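Long-range contacts in beta-d-glucoside glucohydrolase (Hypocrea jecorina, PDB 3ZZ1), which probably hydrolyses terminal, non-reducing beta-D-glucosyl residues, releasing beta-D-glucose during cellulose breakdown: residues P77-W85 with W127-L136; R91-K102 with Q143-V153. All coordinates share one frame; numbering follows the deposited sequence.

In the fold
Both interactions lie within the N-terminal domain of this family 3 glycoside hydrolase, and their centres are about 17 Å apart. Interaction 1 is fully buried, near the chain centre; interaction 2 lies further out and is partly buried. They share helix 134-150: interaction 1 takes its first turn, interaction 2 its later turns. Helices 78-83 and 87-103 follow each other in the chain. R93 of interaction 2 packs on P77, G78 and A81, and F130 of interaction 1 packs on T144. Interaction 1 joins a short helix to a loop and the start of helix 134-150 through backbone atoms, small residues and aromatic rings. Interaction 2 packs two helices on glycines, with an arginine-asparagine pair toward the surface.

Interaction 1: P77-W85 with W127-L136; sequences PGVQAASTW and WEGFGVDPYL
V79 packs against W127, and its own carbonyl oxygen is gripped twice by S83. The backbone N and OG of S83 reach V79 O from opposite faces of its plane, each at 2.9 Å. V79 N makes the direct hydrogen bond across the contact, to W127 O at 3.2 Å, tilted 32° from the carbonyl plane. V79 CG1, between its backbone N and carbonyl carbon (chi1 73°), rests 3.3 Å from W127 O. P77 CB comes to the edge of the W127 indole, 3.6 Å from W127 CE3. One water joins G78 N to E128 O. A side chain on G78 would run into the carbonyl oxygens of E128 and G129. The F130 ring turns its edge to the methyls of A81 and A82. L136 CD2 lies over the six-membered ring of W85, a CH-pi contact 12° off the ring normal. D133 is the N-cap of helix 134-150; its OD2 accepts from L136 N at 2.7 Å. The contact joins short helix 78-83 to the loop leading into helix 134-150, within the TIM-barrel-like N-terminal domain. Around it, I326 of helix 320-329 covers A81, L651 and F654 of strand 650-659 touch L136, and F130 packs along helix 134-150 on A140.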
ATOM      1  N   PRO A  77      -6.725   0.509   4.959  1.00 10.70           N
ATOM      2  CA  PRO A  77      -5.861   0.005   3.895  1.00 10.51           C
ATOM      3  C   PRO A  77      -4.603   0.856   3.741  1.00 10.29           C
ATOM      4  O   PRO A  77      -4.604   2.043   4.092  1.00 10.22           O
ATOM      5  CB  PRO A  77      -6.733   0.160   2.655  1.00 10.40           C
ATOM      6  CG  PRO A  77      -8.111  -0.062   3.164  1.00 10.83           C
ATOM      7  CD  PRO A  77      -8.140   0.545   4.537  1.00 10.63           C
ATOM      8  N   GLY A  78      -3.547   0.249   3.214  1.00 10.09           N
ATOM      9  CA  GLY A  78      -2.297   0.956   2.941  1.00 10.17           C
ATOM     10  C   GLY A  78      -2.456   2.226   2.116  1.00 10.08           C
ATOM     11  O   GLY A  78      -1.730   3.201   2.332  1.00 10.18           O
ATOM     12  N   VAL A  79      -3.402   2.224   1.176  1.00 10.12           N
ATOM     13  CA  VAL A  79      -3.606   3.387   0.298  1.00 10.03           C
ATOM     14  C   VAL A  79      -4.012   4.638   1.098  1.00  9.98           C
ATOM     15  O   VAL A  79      -3.564   5.753   0.797  1.00  9.86           O
ATOM     16  CB  VAL A  79      -4.583   3.087  -0.886  1.00 10.00           C
ATOM     17  CG1 VAL A  79      -6.039   2.979  -0.417  1.00 10.08           C
ATOM     18  CG2 VAL A  79      -4.445   4.137  -1.991  1.00  9.65           C
ATOM     19  N   GLN A  80      -4.829   4.435   2.133  1.00  9.82           N
ATOM     20  CA  GLN A  80      -5.249   5.528   3.008  1.00  9.79           C
ATOM     21  C   GLN A  80      -4.071   6.060   3.826  1.00  9.78           C
ATOM     22  O   GLN A  80      -3.924   7.274   3.992  1.00  9.37           O
ATOM     23  CB  GLN A  80      -6.395   5.088   3.924  1.00  9.65           C
ATOM     24  CG  GLN A  80      -7.178   6.247   4.547  1.00  9.72           C
ATOM     25  CD  GLN A  80      -8.014   7.020   3.532  1.00  9.68           C
ATOM     26  OE1 GLN A  80      -8.063   6.673   2.353  1.00  9.38           O
ATOM     27  NE2 GLN A  80      -8.687   8.066   3.995  1.00  9.84           N
ATOM     28  N   ALA A  81      -3.233   5.146   4.318  1.00  9.96           N
ATOM     29  CA  ALA A  81      -2.019   5.514   5.053  1.00 10.24           C
ATOM     30  C   ALA A  81      -1.059   6.344   4.193  1.00 10.33           C
ATOM     31  O   ALA A  81      -0.518   7.351   4.651  1.00 10.57           O
ATOM     32  CB  ALA A  81      -1.328   4.270   5.607  1.00 10.12           C
ATOM     33  N   ALA A  82      -0.859   5.930   2.945  1.00 10.42           N
ATOM     34  CA  ALA A  82      -0.041   6.701   2.007  1.00 10.49           C
ATOM     35  C   ALA A  82      -0.682   8.047   1.650  1.00 10.45           C
ATOM     36  O   ALA A  82       0.022   9.026   1.410  1.00 10.44           O
ATOM     37  CB  ALA A  82       0.229   5.900   0.757  1.00 10.34           C
ATOM     38  N   SER A  83      -2.015   8.090   1.630  1.00 10.44           N
ATOM     39  CA  SER A  83      -2.750   9.330   1.343  1.00 10.60           C
ATOM     40  C   SER A  83      -2.575  10.406   2.418  1.00 10.74           C
ATOM     41  O   SER A  83      -2.852  11.585   2.173  1.00 10.78           O
ATOM     42  CB  SER A  83      -4.238   9.043   1.110  1.00 10.70           C
ATOM     43  OG  SER A  83      -4.436   8.329  -0.106  1.00 11.14           O
ATOM     44  N   THR A  84      -2.121  10.000   3.604  1.00 10.77           N
ATOM     45  CA  THR A  84      -1.780  10.951   4.664  1.00 11.08           C
ATOM     46  C   THR A  84      -0.445  11.639   4.376  1.00 11.09           C
ATOM     47  O   THR A  84      -0.212  12.764   4.833  1.00 11.25           O
ATOM     48  CB  THR A  84      -1.689  10.284   6.063  1.00 11.09           C
ATOM     49  OG1 THR A  84      -0.542   9.430   6.121  1.00 11.16           O
ATOM     50  CG2 THR A  84      -2.947   9.485   6.387  1.00 11.19           C
ATOM     51  N   TRP A  85       0.420  10.959   3.619  1.00 10.98           N
ATOM     52  CA  TRP A  85       1.793  11.417   3.368  1.00 10.90           C
ATOM     53  C   TRP A  85       2.513  11.693   4.698  1.00 10.96           C
ATOM     54  O   TRP A  85       3.373  12.569   4.790  1.00 10.84           O
ATOM     55  CB  TRP A  85       1.807  12.664   2.464  1.00 10.80           C
ATOM     56  CG  TRP A  85       1.279  12.440   1.063  1.00 10.11           C
ATOM     57  CD1 TRP A  85      -0.018  12.205   0.699  1.00  9.20           C
ATOM     58  CD2 TRP A  85       2.044  12.440  -0.152  1.00  9.51           C
ATOM     59  NE1 TRP A  85      -0.107  12.052  -0.667  1.00  9.51           N
ATOM     60  CE2 TRP A  85       1.144  12.191  -1.213  1.00  9.48           C
ATOM     61  CE3 TRP A  85       3.404  12.626  -0.447  1.00  9.34           C
ATOM     62  CZ2 TRP A  85       1.559  12.122  -2.554  1.00  9.40           C
ATOM     63  CZ3 TRP A  85       3.819  12.555  -1.784  1.00  9.90           C
ATOM     64  CH2 TRP A  85       2.895  12.306  -2.819  1.00  9.29           C
ATOM     65  N   TRP A 127      -5.380  -0.827  -3.833  1.00 10.20           N
ATOM     66  CA  TRP A 127      -5.725  -0.213  -2.546  1.00 10.03           C
ATOM     67  C   TRP A 127      -4.971  -0.802  -1.348  1.00 10.03           C
ATOM     68  O   TRP A 127      -4.853  -0.148  -0.310  1.00 10.15           O
ATOM     69  CB  TRP A 127      -7.242  -0.303  -2.304  1.00  9.93           C
ATOM     70  CG  TRP A 127      -7.755  -1.716  -2.272  1.00  9.87           C
ATOM     71  CD1 TRP A 127      -8.165  -2.460  -3.344  1.00 10.15           C
ATOM     72  CD2 TRP A 127      -7.901  -2.557  -1.121  1.00  9.46           C
ATOM     73  NE1 TRP A 127      -8.557  -3.709  -2.931  1.00  9.93           N
ATOM     74  CE2 TRP A 127      -8.406  -3.795  -1.572  1.00  9.59           C
ATOM     75  CE3 TRP A 127      -7.657  -2.384   0.249  1.00  9.57           C
ATOM     76  CZ2 TRP A 127      -8.667  -4.857  -0.703  1.00  9.46           C
ATOM     77  CZ3 TRP A 127      -7.921  -3.438   1.111  1.00  9.31           C
ATOM     78  CH2 TRP A 127      -8.421  -4.658   0.633  1.00  9.66           C
ATOM     79  N   GLU A 128      -4.481  -2.036  -1.481  1.00  9.85           N
ATOM     80  CA  GLU A 128      -3.716  -2.682  -0.407  1.00  9.67           C
ATOM     81  C   GLU A 128      -2.311  -2.106  -0.281  1.00  9.65           C
ATOM     82  O   GLU A 128      -1.703  -2.164   0.791  1.00  9.32           O
ATOM     83  CB  GLU A 128      -3.627  -4.189  -0.616  1.00  9.71           C
ATOM     84  CG  GLU A 128      -4.948  -4.907  -0.541  1.00 10.43           C
ATOM     85  CD  GLU A 128      -4.778  -6.386  -0.287  1.00 12.21           C
ATOM     86  OE1 GLU A 128      -4.319  -6.748   0.822  1.00 13.10           O
ATOM     87  OE2 GLU A 128      -5.113  -7.182  -1.191  1.00 11.57           O
ATOM     88  N   GLY A 129      -1.807  -1.558  -1.387  1.00  9.46           N
ATOM     89  CA  GLY A 129      -0.489  -0.946  -1.437  1.00  9.77           C
ATOM     90  C   GLY A 129      -0.486   0.494  -0.963  1.00  9.94           C
ATOM     91  O   GLY A 129      -1.286   0.879  -0.114  1.00  9.98           O
ATOM     92  N   PHE A 130       0.418   1.295  -1.515  1.00 10.09           N
ATOM     93  CA  PHE A 130       0.623   2.665  -1.038  1.00 10.32           C
ATOM     94  C   PHE A 130       0.571   3.719  -2.145  1.00 10.04           C
ATOM     95  O   PHE A 130       1.209   4.768  -2.036  1.00 10.14           O
ATOM     96  CB  PHE A 130       1.954   2.770  -0.284  1.00  9.95           C
ATOM     97  CG  PHE A 130       2.008   1.951   0.975  1.00 10.91           C
ATOM     98  CD1 PHE A 130       1.276   2.328   2.103  1.00 11.17           C
ATOM     99  CD2 PHE A 130       2.808   0.814   1.044  1.00 10.36           C
ATOM    100  CE1 PHE A 130       1.331   1.575   3.273  1.00 11.51           C
ATOM    101  CE2 PHE A 130       2.873   0.056   2.208  1.00 11.25           C
ATOM    102  CZ  PHE A 130       2.129   0.437   3.330  1.00 11.58           C
ATOM    103  N   GLY A 131      -0.196   3.446  -3.196  1.00 10.09           N
ATOM    104  CA  GLY A 131      -0.244   4.337  -4.360  1.00 10.25           C
ATOM    105  C   GLY A 131       0.723   3.927  -5.461  1.00 10.33           C
ATOM    106  O   GLY A 131       1.401   2.902  -5.352  1.00 10.37           O
ATOM    107  N   VAL A 132       0.801   4.758  -6.500  1.00 10.39           N
ATOM    108  CA  VAL A 132       1.470   4.429  -7.766  1.00 10.37           C
ATOM    109  C   VAL A 132       2.968   4.742  -7.813  1.00 10.45           C
ATOM    110  O   VAL A 132       3.656   4.371  -8.775  1.00 10.46           O
ATOM    111  CB  VAL A 132       0.819   5.191  -8.956  1.00 10.36           C
ATOM    112  CG1 VAL A 132      -0.656   4.849  -9.088  1.00 10.25           C
ATOM    113  CG2 VAL A 132       1.001   6.695  -8.793  1.00 10.77           C
ATOM    114  N   ASP A 133       3.465   5.441  -6.797  1.00 10.19           N
ATOM    115  CA  ASP A 133       4.824   5.970  -6.837  1.00  9.80           C
ATOM    116  C   ASP A 133       5.792   5.068  -6.076  1.00  9.25           C
ATOM    117  O   ASP A 133       5.568   4.776  -4.906  1.00  8.99           O
ATOM    118  CB  ASP A 133       4.857   7.401  -6.288  1.00  9.90           C
ATOM    119  CG  ASP A 133       6.252   7.987  -6.267  1.00 10.18           C
ATOM    120  OD1 ASP A 133       6.726   8.479  -7.313  1.00 10.69           O
ATOM    121  OD2 ASP A 133       6.875   7.959  -5.193  1.00 11.53           O
ATOM    122  N   PRO A 134       6.880   4.639  -6.741  1.00  9.11           N
ATOM    123  CA  PRO A 134       7.838   3.719  -6.134  1.00  8.98           C
ATOM    124  C   PRO A 134       8.573   4.344  -4.944  1.00  8.83           C
ATOM    125  O   PRO A 134       8.843   3.653  -3.967  1.00  8.43           O
ATOM    126  CB  PRO A 134       8.811   3.417  -7.278  1.00  8.93           C
ATOM    127  CG  PRO A 134       8.739   4.605  -8.153  1.00  9.26           C
ATOM    128  CD  PRO A 134       7.330   5.105  -8.066  1.00  9.09           C
ATOM    129  N   TYR A 135       8.876   5.641  -5.024  1.00  8.98           N
ATOM    130  CA  TYR A 135       9.529   6.335  -3.913  1.00  9.12           C
ATOM    131  C   TYR A 135       8.639   6.354  -2.667  1.00  8.94           C
ATOM    132  O   TYR A 135       9.056   5.881  -1.609  1.00  8.92           O
ATOM    133  CB  TYR A 135       9.975   7.756  -4.297  1.00  9.12           C
ATOM    134  CG  TYR A 135      10.595   8.508  -3.137  1.00  9.20           C
ATOM    135  CD1 TYR A 135       9.799   9.248  -2.249  1.00  9.11           C
ATOM    136  CD2 TYR A 135      11.970   8.461  -2.907  1.00  9.06           C
ATOM    137  CE1 TYR A 135      10.367   9.925  -1.164  1.00  9.32           C
ATOM    138  CE2 TYR A 135      12.544   9.135  -1.829  1.00  9.30           C
ATOM    139  CZ  TYR A 135      11.739   9.862  -0.964  1.00  8.69           C
ATOM    140  OH  TYR A 135      12.310  10.525   0.097  1.00  8.83           O
ATOM    141  N   LEU A 136       7.423   6.887  -2.806  1.00  8.96           N
ATOM    142  CA  LEU A 136       6.460   6.947  -1.699  1.00  9.03           C
ATOM    143  C   LEU A 136       6.145   5.561  -1.141  1.00  9.19           C
ATOM    144  O   LEU A 136       6.202   5.356   0.066  1.00  9.20           O
ATOM    145  CB  LEU A 136       5.162   7.655  -2.125  1.00  8.79           C
ATOM    146  CG  LEU A 136       3.935   7.573  -1.197  1.00  9.00           C
ATOM    147  CD1 LEU A 136       4.223   8.151   0.184  1.00  9.11           C
ATOM    148  CD2 LEU A 136       2.711   8.254  -1.814  1.00  7.81           C
TER
HETATM  149  O   HOH W   1      -3.573  -2.566   2.973  1.00  8.94           O

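Interaction 2: R91-K102 with Q143-V153; sequences RERGQFIGEEVK and QTINGIQSVGV
G94 and G147 bring the two helices together, with axes 6.4 Å apart at a crossing angle of -31°. A side chain on G94, G98 or G147 would collide with backbone oxygen of the other segment. Backbone meets backbone instead: Q95 CA lies 3.3 Å from G147 O, and I148 CA is equally close to G94 O, both as CA-H...O contacts. V151 CG2 sits 3.4 Å from Q95 O, and V101 CG1 meets V153 CG1 at 3.6 Å. The R91 end lies toward solvent, where its side chain sits as a knob among Q143, G147 and the exposed N146 and S150. R91 leaves with CG anti to the backbone N (chi1 -164°) and stays extended to NE, which gives a short 2.5 Å hydrogen bond to N146 OD1, in the carbonyl plane. R91 NH2 adds a weak one to the same oxygen. G147 CA lies over one face of the guanidinium. A leucine in place of R91 would probably leave N146 OD1 without its donors and G147 without that flat cover. G94 and G98 form a GxxxG pattern, typical of close glycine-mediated helix packing, here between helices preceding the adjacent parallel strands 108-109 and 154-160 of the TIM-barrel-like domain.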
ATOM      1  N   ARG A  91       4.295   4.656  10.250  1.00 11.91           N
ATOM      2  CA  ARG A  91       5.068   3.808  11.169  1.00 12.15           C
ATOM      3  C   ARG A  91       4.197   3.300  12.322  1.00 12.06           C
ATOM      4  O   ARG A  91       4.259   2.117  12.683  1.00 11.82           O
ATOM      5  CB  ARG A  91       6.297   4.533  11.725  1.00 12.49           C
ATOM      6  CG  ARG A  91       7.313   3.574  12.347  1.00 13.80           C
ATOM      7  CD  ARG A  91       8.197   4.214  13.406  1.00 16.54           C
ATOM      8  NE  ARG A  91       9.038   3.193  14.042  1.00 18.90           N
ATOM      9  CZ  ARG A  91       8.740   2.544  15.170  1.00 19.66           C
ATOM     10  NH1 ARG A  91       7.618   2.809  15.836  1.00 20.24           N
ATOM     11  NH2 ARG A  91       9.575   1.629  15.640  1.00 19.74           N
ATOM     12  N   GLU A  92       3.390   4.196  12.888  1.00 11.90           N
ATOM     13  CA  GLU A  92       2.502   3.850  13.999  1.00 12.12           C
ATOM     14  C   GLU A  92       1.524   2.738  13.620  1.00 11.89           C
ATOM     15  O   GLU A  92       1.302   1.805  14.402  1.00 11.87           O
ATOM     16  CB  GLU A  92       1.747   5.089  14.507  1.00 12.05           C
ATOM     17  CG  GLU A  92       0.692   4.780  15.552  1.00 12.61           C
ATOM     18  CD  GLU A  92      -0.012   6.025  16.048  1.00 13.77           C
ATOM     19  OE1 GLU A  92       0.538   6.696  16.942  1.00 14.11           O
ATOM     20  OE2 GLU A  92      -1.100   6.344  15.525  1.00 13.83           O
ATOM     21  N   ARG A  93       0.945   2.849  12.424  1.00 11.88           N
ATOM     22  CA  ARG A  93       0.070   1.814  11.874  1.00 11.96           C
ATOM     23  C   ARG A  93       0.768   0.450  11.900  1.00 12.11           C
ATOM     24  O   ARG A  93       0.184  -0.548  12.325  1.00 11.90           O
ATOM     25  CB  ARG A  93      -0.363   2.184  10.450  1.00 11.96           C
ATOM     26  CG  ARG A  93      -1.383   1.243   9.807  1.00 11.36           C
ATOM     27  CD  ARG A  93      -1.827   1.778   8.437  1.00 11.12           C
ATOM     28  NE  ARG A  93      -2.537   0.791   7.610  1.00 10.39           N
ATOM     29  CZ  ARG A  93      -1.947  -0.168   6.894  1.00 10.30           C
ATOM     30  NH1 ARG A  93      -0.625  -0.307   6.912  1.00 10.34           N
ATOM     31  NH2 ARG A  93      -2.678  -1.008   6.173  1.00  8.65           N
ATOM     32  N   GLY A  94       2.022   0.423  11.462  1.00 12.44           N
ATOM     33  CA  GLY A  94       2.838  -0.793  11.505  1.00 12.93           C
ATOM     34  C   GLY A  94       3.046  -1.314  12.918  1.00 13.17           C
ATOM     35  O   GLY A  94       2.878  -2.508  13.172  1.00 13.40           O
ATOM     36  N   GLN A  95       3.403  -0.415  13.836  1.00 13.26           N
ATOM     37  CA  GLN A  95       3.599  -0.764  15.247  1.00 13.52           C
ATOM     38  C   GLN A  95       2.337  -1.356  15.872  1.00 13.19           C
ATOM     39  O   GLN A  95       2.391  -2.377  16.569  1.00 13.19           O
ATOM     40  CB  GLN A  95       4.058   0.460  16.054  1.00 13.68           C
ATOM     41  CG  GLN A  95       4.286   0.174  17.553  1.00 15.11           C
ATOM     42  CD  GLN A  95       4.458   1.437  18.386  1.00 16.60           C
ATOM     43  OE1 GLN A  95       3.747   1.646  19.373  1.00 17.49           O
ATOM     44  NE2 GLN A  95       5.399   2.287  17.988  1.00 16.48           N
ATOM     45  N   PHE A  96       1.209  -0.709  15.609  1.00 12.96           N
ATOM     46  CA  PHE A  96      -0.071  -1.116  16.173  1.00 12.80           C
ATOM     47  C   PHE A  96      -0.508  -2.471  15.605  1.00 12.72           C
ATOM     48  O   PHE A  96      -0.974  -3.332  16.350  1.00 12.69           O
ATOM     49  CB  PHE A  96      -1.125  -0.026  15.936  1.00 12.59           C
ATOM     50  CG  PHE A  96      -1.000   1.174  16.855  1.00 12.45           C
ATOM     51  CD1 PHE A  96       0.118   1.356  17.670  1.00 12.89           C
ATOM     52  CD2 PHE A  96      -2.005   2.135  16.887  1.00 12.64           C
ATOM     53  CE1 PHE A  96       0.225   2.468  18.514  1.00 12.77           C
ATOM     54  CE2 PHE A  96      -1.912   3.253  17.727  1.00 12.41           C
ATOM     55  CZ  PHE A  96      -0.796   3.416  18.545  1.00 12.74           C
ATOM     56  N   ILE A  97      -0.331  -2.658  14.295  1.00 12.64           N
ATOM     57  CA  ILE A  97      -0.554  -3.961  13.651  1.00 12.68           C
ATOM     58  C   ILE A  97       0.347  -5.024  14.279  1.00 12.65           C
ATOM     59  O   ILE A  97      -0.113  -6.113  14.618  1.00 12.67           O
ATOM     60  CB  ILE A  97      -0.342  -3.904  12.105  1.00 12.57           C
ATOM     61  CG1 ILE A  97      -1.529  -3.204  11.434  1.00 12.67           C
ATOM     62  CG2 ILE A  97      -0.166  -5.308  11.514  1.00 12.24           C
ATOM     63  CD1 ILE A  97      -1.290  -2.776  10.003  1.00 12.56           C
ATOM     64  N   GLY A  98       1.626  -4.690  14.441  1.00 12.81           N
ATOM     65  CA  GLY A  98       2.591  -5.574  15.093  1.00 12.71           C
ATOM     66  C   GLY A  98       2.136  -6.005  16.475  1.00 12.53           C
ATOM     67  O   GLY A  98       2.172  -7.196  16.806  1.00 12.40           O
ATOM     68  N   GLU A  99       1.696  -5.033  17.276  1.00 12.36           N
ATOM     69  CA  GLU A  99       1.214  -5.293  18.639  1.00 12.33           C
ATOM     70  C   GLU A  99       0.067  -6.300  18.675  1.00 12.13           C
ATOM     71  O   GLU A  99       0.071  -7.224  19.495  1.00 12.03           O
ATOM     72  CB  GLU A  99       0.797  -3.992  19.330  1.00 12.18           C
ATOM     73  CG  GLU A  99       1.973  -3.187  19.863  1.00 13.42           C
ATOM     74  CD  GLU A  99       1.577  -1.825  20.409  1.00 14.28           C
ATOM     75  OE1 GLU A  99       0.387  -1.618  20.726  1.00 15.43           O
ATOM     76  OE2 GLU A  99       2.465  -0.957  20.530  1.00 15.32           O
ATOM     77  N   GLU A 100      -0.896  -6.125  17.772  1.00 11.76           N
ATOM     78  CA  GLU A 100      -2.072  -6.997  17.704  1.00 11.84           C
ATOM     79  C   GLU A 100      -1.726  -8.395  17.208  1.00 11.71           C
ATOM     80  O   GLU A 100      -2.266  -9.382  17.704  1.00 11.89           O
ATOM     81  CB  GLU A 100      -3.166  -6.369  16.834  1.00 11.58           C
ATOM     82  CG  GLU A 100      -3.610  -5.009  17.352  1.00 11.20           C
ATOM     83  CD  GLU A 100      -5.033  -4.635  16.982  1.00 11.15           C
ATOM     84  OE1 GLU A 100      -5.685  -5.389  16.237  1.00 10.63           O
ATOM     85  OE2 GLU A 100      -5.497  -3.568  17.450  1.00 11.48           O
ATOM     86  N   VAL A 101      -0.816  -8.468  16.237  1.00 11.67           N
ATOM     87  CA  VAL A 101      -0.359  -9.743  15.684  1.00 11.72           C
ATOM     88  C   VAL A 101       0.339 -10.595  16.749  1.00 11.90           C
ATOM     89  O   VAL A 101      -0.004 -11.771  16.921  1.00 11.88           O
ATOM     90  CB  VAL A 101       0.548  -9.536  14.443  1.00 11.69           C
ATOM     91  CG1 VAL A 101       1.107 -10.855  13.949  1.00 11.26           C
ATOM     92  CG2 VAL A 101      -0.234  -8.846  13.325  1.00 11.53           C
ATOM     93  N   LYS A 102       1.293  -9.999  17.470  1.00 12.09           N
ATOM     94  CA  LYS A 102       2.004 -10.693  18.544  0.50 12.11           C
ATOM     95  C   LYS A 102       1.038 -11.084  19.658  1.00 12.19           C
ATOM     96  O   LYS A 102       1.069 -12.218  20.151  1.00 12.14           O
ATOM     97  CB  LYS A 102       3.138  -9.821  19.094  0.50 12.16           C
ATOM     98  CG  LYS A 102       4.020 -10.505  20.132  0.50 12.09           C
ATOM     99  CD  LYS A 102       5.351  -9.785  20.272  0.50 12.02           C
ATOM    100  CE  LYS A 102       6.167 -10.341  21.428  0.50 12.18           C
ATOM    101  NZ  LYS A 102       5.665  -9.860  22.744  0.50 12.07           N
ATOM    102  N   GLN A 143       8.830   2.305   6.521  1.00 10.67           N
ATOM    103  CA  GLN A 143       8.256   2.806   7.771  1.00 10.72           C
ATOM    104  C   GLN A 143       7.333   1.773   8.419  1.00 10.76           C
ATOM    105  O   GLN A 143       7.338   1.615   9.640  1.00 11.04           O
ATOM    106  CB  GLN A 143       7.516   4.137   7.563  1.00 10.65           C
ATOM    107  CG  GLN A 143       8.410   5.336   7.190  1.00 11.02           C
ATOM    108  CD  GLN A 143       9.228   5.908   8.355  1.00 12.86           C
ATOM    109  OE1 GLN A 143      10.206   6.622   8.131  1.00 13.23           O
ATOM    110  NE2 GLN A 143       8.829   5.604   9.595  1.00 11.74           N
ATOM    111  N   THR A 144       6.558   1.067   7.598  1.00 10.79           N
ATOM    112  CA  THR A 144       5.579   0.084   8.084  1.00 11.03           C
ATOM    113  C   THR A 144       6.275  -1.147   8.659  1.00 11.10           C
ATOM    114  O   THR A 144       5.855  -1.690   9.682  1.00 11.39           O
ATOM    115  CB  THR A 144       4.597  -0.342   6.962  1.00 10.94           C
ATOM    116  OG1 THR A 144       3.986   0.823   6.398  1.00 11.03           O
ATOM    117  CG2 THR A 144       3.507  -1.275   7.487  1.00 10.24           C
ATOM    118  N   ILE A 145       7.341  -1.574   7.991  1.00 11.29           N
ATOM    119  CA  ILE A 145       8.097  -2.756   8.395  1.00 11.28           C
ATOM    120  C   ILE A 145       8.913  -2.480   9.656  1.00 11.41           C
ATOM    121  O   ILE A 145       8.974  -3.324  10.542  1.00 11.13           O
ATOM    122  CB  ILE A 145       8.965  -3.291   7.225  1.00 11.07           C
ATOM    123  CG1 ILE A 145       8.065  -4.023   6.225  1.00 10.86           C
ATOM    124  CG2 ILE A 145      10.075  -4.214   7.715  1.00 10.78           C
ATOM    125  CD1 ILE A 145       8.610  -4.075   4.823  1.00  9.89           C
ATOM    126  N   ASN A 146       9.518  -1.294   9.740  1.00 12.00           N
ATOM    127  CA  ASN A 146      10.144  -0.844  10.987  1.00 12.54           C
ATOM    128  C   ASN A 146       9.137  -0.937  12.139  1.00 12.30           C
ATOM    129  O   ASN A 146       9.437  -1.499  13.191  1.00 12.39           O
ATOM    130  CB  ASN A 146      10.680   0.587  10.851  1.00 12.75           C
ATOM    131  CG  ASN A 146      11.395   1.073  12.112  1.00 14.56           C
ATOM    132  OD1 ASN A 146      10.855   1.877  12.882  1.00 15.08           O
ATOM    133  ND2 ASN A 146      12.619   0.586  12.328  1.00 15.86           N
ATOM    134  N   GLY A 147       7.935  -0.415  11.906  1.00 12.02           N
ATOM    135  CA  GLY A 147       6.859  -0.447  12.891  1.00 12.09           C
ATOM    136  C   GLY A 147       6.471  -1.851  13.325  1.00 12.13           C
ATOM    137  O   GLY A 147       6.501  -2.160  14.519  1.00 11.86           O
ATOM    138  N   ILE A 148       6.108  -2.695  12.358  1.00 12.25           N
ATOM    139  CA  ILE A 148       5.716  -4.080  12.634  1.00 12.50           C
ATOM    140  C   ILE A 148       6.824  -4.819  13.385  1.00 12.78           C
ATOM    141  O   ILE A 148       6.579  -5.402  14.446  1.00 12.68           O
ATOM    142  CB  ILE A 148       5.354  -4.867  11.341  1.00 12.60           C
ATOM    143  CG1 ILE A 148       4.125  -4.264  10.653  1.00 12.83           C
ATOM    144  CG2 ILE A 148       5.100  -6.354  11.648  1.00 12.63           C
ATOM    145  CD1 ILE A 148       3.993  -4.660   9.178  1.00 13.83           C
ATOM    146  N   GLN A 149       8.039  -4.778  12.843  1.00 12.92           N
ATOM    147  CA  GLN A 149       9.136  -5.606  13.365  1.00 13.04           C
ATOM    148  C   GLN A 149       9.756  -5.097  14.668  1.00 13.03           C
ATOM    149  O   GLN A 149      10.422  -5.855  15.373  1.00 13.23           O
ATOM    150  CB  GLN A 149      10.191  -5.869  12.282  1.00 12.88           C
ATOM    151  CG  GLN A 149       9.608  -6.571  11.045  1.00 12.56           C
ATOM    152  CD  GLN A 149      10.656  -7.163  10.109  1.00 12.97           C
ATOM    153  OE1 GLN A 149      11.835  -6.804  10.151  1.00 12.79           O
ATOM    154  NE2 GLN A 149      10.219  -8.073   9.248  1.00 12.47           N
ATOM    155  N   SER A 150       9.509  -3.837  15.013  1.00 13.09           N
ATOM    156  CA  SER A 150       9.964  -3.294  16.301  1.00 13.27           C
ATOM    157  C   SER A 150       9.262  -3.993  17.468  1.00 13.26           C
ATOM    158  O   SER A 150       9.765  -3.995  18.594  1.00 13.10           O
ATOM    159  CB  SER A 150       9.692  -1.795  16.384  1.00 13.10           C
ATOM    160  OG  SER A 150       8.309  -1.555  16.586  1.00 13.78           O
ATOM    161  N   VAL A 151       8.096  -4.569  17.176  1.00 13.23           N
ATOM    162  CA  VAL A 151       7.265  -5.268  18.151  1.00 13.25           C
ATOM    163  C   VAL A 151       7.724  -6.719  18.314  1.00 13.10           C
ATOM    164  O   VAL A 151       7.418  -7.368  19.314  1.00 13.16           O
ATOM    165  CB  VAL A 151       5.765  -5.221  17.729  1.00 13.38           C
ATOM    166  CG1 VAL A 151       4.891  -6.059  18.666  1.00 13.52           C
ATOM    167  CG2 VAL A 151       5.279  -3.782  17.686  1.00 13.21           C
ATOM    168  N   GLY A 152       8.467  -7.217  17.332  1.00 12.90           N
ATOM    169  CA  GLY A 152       8.991  -8.578  17.381  1.00 12.49           C
ATOM    170  C   GLY A 152       8.144  -9.524  16.556  1.00 12.19           C
ATOM    171  O   GLY A 152       8.000 -10.706  16.889  1.00 12.08           O
ATOM    172  N   VAL A 153       7.588  -8.987  15.474  1.00 11.99           N
ATOM    173  CA  VAL A 153       6.749  -9.736  14.549  1.00 11.76           C
ATOM    174  C   VAL A 153       7.435  -9.740  13.193  1.00 11.63           C
ATOM    175  O   VAL A 153       8.083  -8.758  12.828  1.00 11.64           O
ATOM    176  CB  VAL A 153       5.339  -9.083  14.428  1.00 11.89           C
ATOM    177  CG1 VAL A 153       4.475  -9.788  13.374  1.00 11.55           C
ATOM    178  CG2 VAL A 153       4.640  -9.076  15.778  1.00 11.15           C
TER
HETATM  179  O   HOH W   2       1.485   1.502   7.699  1.00  7.31           O